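Local coordinates for MUTM (fpg) protein (Thermus thermophilus, PDB 1EE8), which belongs to the MutM (Fpg) protein family, combining a family-specific N-terminal domain with an H2TH domain and a zinc finger, at residues N161-D165 / R253-F257. Residues are numbered along the deposited sequence; the frame is centred on the assembly and turned at random.
Sequences NIYAD and RGTHF
A polar helix-to-strand contact joins the H2TH region to the zinc finger: the first turn of helix 161-170 lies against strand 254-257, the second strand of the finger's two-stranded antiparallel hairpin. The axes run roughly parallel, crossing at -31° with a closest approach of 8.3 Å, and the register is set by D165 and H256, whose CA atoms are 6.0 Å apart. N161 O accepts from D165 N at 2.9 Å, so both side chains leave the same side of the helix and point toward the strand. D165 (chi1 m) uses one carboxylate oxygen twice: OD2 accepts from H256 N at 2.8 Å, nearly straight, and from H256 ND1 at 3.3 Å. The m rotamer of H256 brings its ring edge to the carboxylate, a His-carboxylate hydrogen bond. One water donates to both D165 O (2.8 Å) and H256 O (2.6 Å), tying the backbones together. At the other end, R253 reaches back so that N161 ND2 lies over one face of its guanidinium, 3.1 Å from R253 CZ, in packing without a hydrogen bond. K147, on helix 146-152, binds N161 OD1, T255 OG1 and, as a salt bridge, D165 OD1. L151 of that helix touches N161 and R253, while F257 pairs by backbone with E246 of strand 246-249 and Y163 packs against helix 184-203.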
loop_
_atom_site.group_PDB
_atom_site.type_symbol
_atom_site.label_atom_id
_atom_site.label_comp_id
_atom_site.label_asym_id
_atom_site.label_seq_id
_atom_site.Cartn_x
_atom_site.Cartn_y
_atom_site.Cartn_z
ATOM N N ASN A 161 -11.270 -0.746 -31.752
ATOM C CA ASN A 161 -11.731 -0.248 -33.038
ATOM C C ASN A 161 -10.831 -0.573 -34.222
ATOM O O ASN A 161 -11.299 -1.078 -35.244
ATOM C CB ASN A 161 -11.932 1.266 -32.960
ATOM C CG ASN A 161 -13.221 1.644 -32.262
ATOM O OD1 ASN A 161 -14.293 1.124 -32.584
ATOM N ND2 ASN A 161 -13.124 2.546 -31.294
ATOM N N ILE A 162 -9.543 -0.273 -34.092
ATOM C CA ILE A 162 -8.597 -0.510 -35.178
ATOM C C ILE A 162 -8.582 -1.946 -35.696
ATOM O O ILE A 162 -8.837 -2.196 -36.878
ATOM C CB ILE A 162 -7.159 -0.127 -34.757
ATOM C CG1 ILE A 162 -7.079 1.384 -34.523
ATOM C CG2 ILE A 162 -6.155 -0.553 -35.835
ATOM C CD1 ILE A 162 -5.703 1.874 -34.135
ATOM N N TYR A 163 -8.304 -2.893 -34.810
ATOM C CA TYR A 163 -8.224 -4.273 -35.230
ATOM C C TYR A 163 -9.554 -4.942 -35.518
ATOM O O TYR A 163 -9.604 -5.914 -36.273
ATOM C CB TYR A 163 -7.366 -5.037 -34.227
ATOM C CG TYR A 163 -5.999 -4.395 -34.171
ATOM C CD1 TYR A 163 -5.618 -3.611 -33.088
ATOM C CD2 TYR A 163 -5.134 -4.465 -35.267
ATOM C CE1 TYR A 163 -4.417 -2.904 -33.097
ATOM C CE2 TYR A 163 -3.931 -3.758 -35.286
ATOM C CZ TYR A 163 -3.581 -2.979 -34.197
ATOM O OH TYR A 163 -2.406 -2.268 -34.215
ATOM N N ALA A 164 -10.636 -4.431 -34.940
ATOM C CA ALA A 164 -11.943 -4.998 -35.254
ATOM C C ALA A 164 -12.210 -4.593 -36.713
ATOM O O ALA A 164 -12.522 -5.437 -37.555
ATOM C CB ALA A 164 -13.020 -4.426 -34.345
ATOM N N ASP A 165 -12.072 -3.300 -37.004
ATOM C CA ASP A 165 -12.286 -2.795 -38.360
ATOM C C ASP A 165 -11.402 -3.544 -39.374
ATOM O O ASP A 165 -11.885 -4.008 -40.408
ATOM C CB ASP A 165 -11.971 -1.290 -38.437
ATOM C CG ASP A 165 -13.053 -0.418 -37.803
ATOM O OD1 ASP A 165 -13.974 -0.962 -37.160
ATOM O OD2 ASP A 165 -12.977 0.822 -37.951
ATOM N N ARG A 253 -18.953 6.699 -32.229
ATOM C CA ARG A 253 -18.258 5.449 -32.501
ATOM C C ARG A 253 -18.087 5.260 -33.997
ATOM O O ARG A 253 -19.034 4.905 -34.702
ATOM C CB ARG A 253 -19.040 4.269 -31.919
ATOM C CG ARG A 253 -18.180 3.054 -31.597
ATOM C CD ARG A 253 -17.121 3.409 -30.554
ATOM N NE ARG A 253 -16.357 2.248 -30.101
ATOM C CZ ARG A 253 -15.385 2.302 -29.196
ATOM N NH1 ARG A 253 -15.053 3.463 -28.643
ATOM N NH2 ARG A 253 -14.740 1.198 -28.841
ATOM N N GLY A 254 -16.874 5.505 -34.476
ATOM C CA GLY A 254 -16.600 5.355 -35.890
ATOM C C GLY A 254 -16.236 3.930 -36.244
ATOM O O GLY A 254 -15.676 3.204 -35.428
ATOM N N THR A 255 -16.565 3.532 -37.466
ATOM C CA THR A 255 -16.268 2.194 -37.959
ATOM C C THR A 255 -15.941 2.321 -39.440
ATOM O O THR A 255 -16.789 2.741 -40.234
ATOM C CB THR A 255 -17.477 1.250 -37.774
ATOM O OG1 THR A 255 -17.726 1.062 -36.376
ATOM C CG2 THR A 255 -17.212 -0.105 -38.421
ATOM N N HIS A 256 -14.707 1.980 -39.805
ATOM C CA HIS A 256 -14.268 2.064 -41.196
ATOM C C HIS A 256 -14.538 0.753 -41.921
ATOM O O HIS A 256 -14.351 -0.324 -41.354
ATOM C CB HIS A 256 -12.776 2.386 -41.277
ATOM C CG HIS A 256 -12.387 3.653 -40.584
ATOM N ND1 HIS A 256 -12.402 3.787 -39.212
ATOM C CD2 HIS A 256 -11.967 4.845 -41.072
ATOM C CE1 HIS A 256 -12.006 5.004 -38.884
ATOM N NE2 HIS A 256 -11.736 5.667 -39.995
ATOM N N PHE A 257 -14.962 0.850 -43.178
ATOM C CA PHE A 257 -15.279 -0.336 -43.965
ATOM C C PHE A 257 -15.520 0.017 -45.429
ATOM O O PHE A 257 -15.764 1.178 -45.763
ATOM C CB PHE A 257 -16.551 -0.977 -43.416
ATOM C CG PHE A 257 -17.784 -0.163 -43.683
ATOM C CD1 PHE A 257 -18.666 -0.520 -44.698
ATOM C CD2 PHE A 257 -18.035 1.001 -42.954
ATOM C CE1 PHE A 257 -19.785 0.272 -44.985
ATOM C CE2 PHE A 257 -19.144 1.795 -43.232
ATOM C CZ PHE A 257 -20.021 1.431 -44.251
HETATM O O HOH W 1 -14.297 -2.971 -41.264
#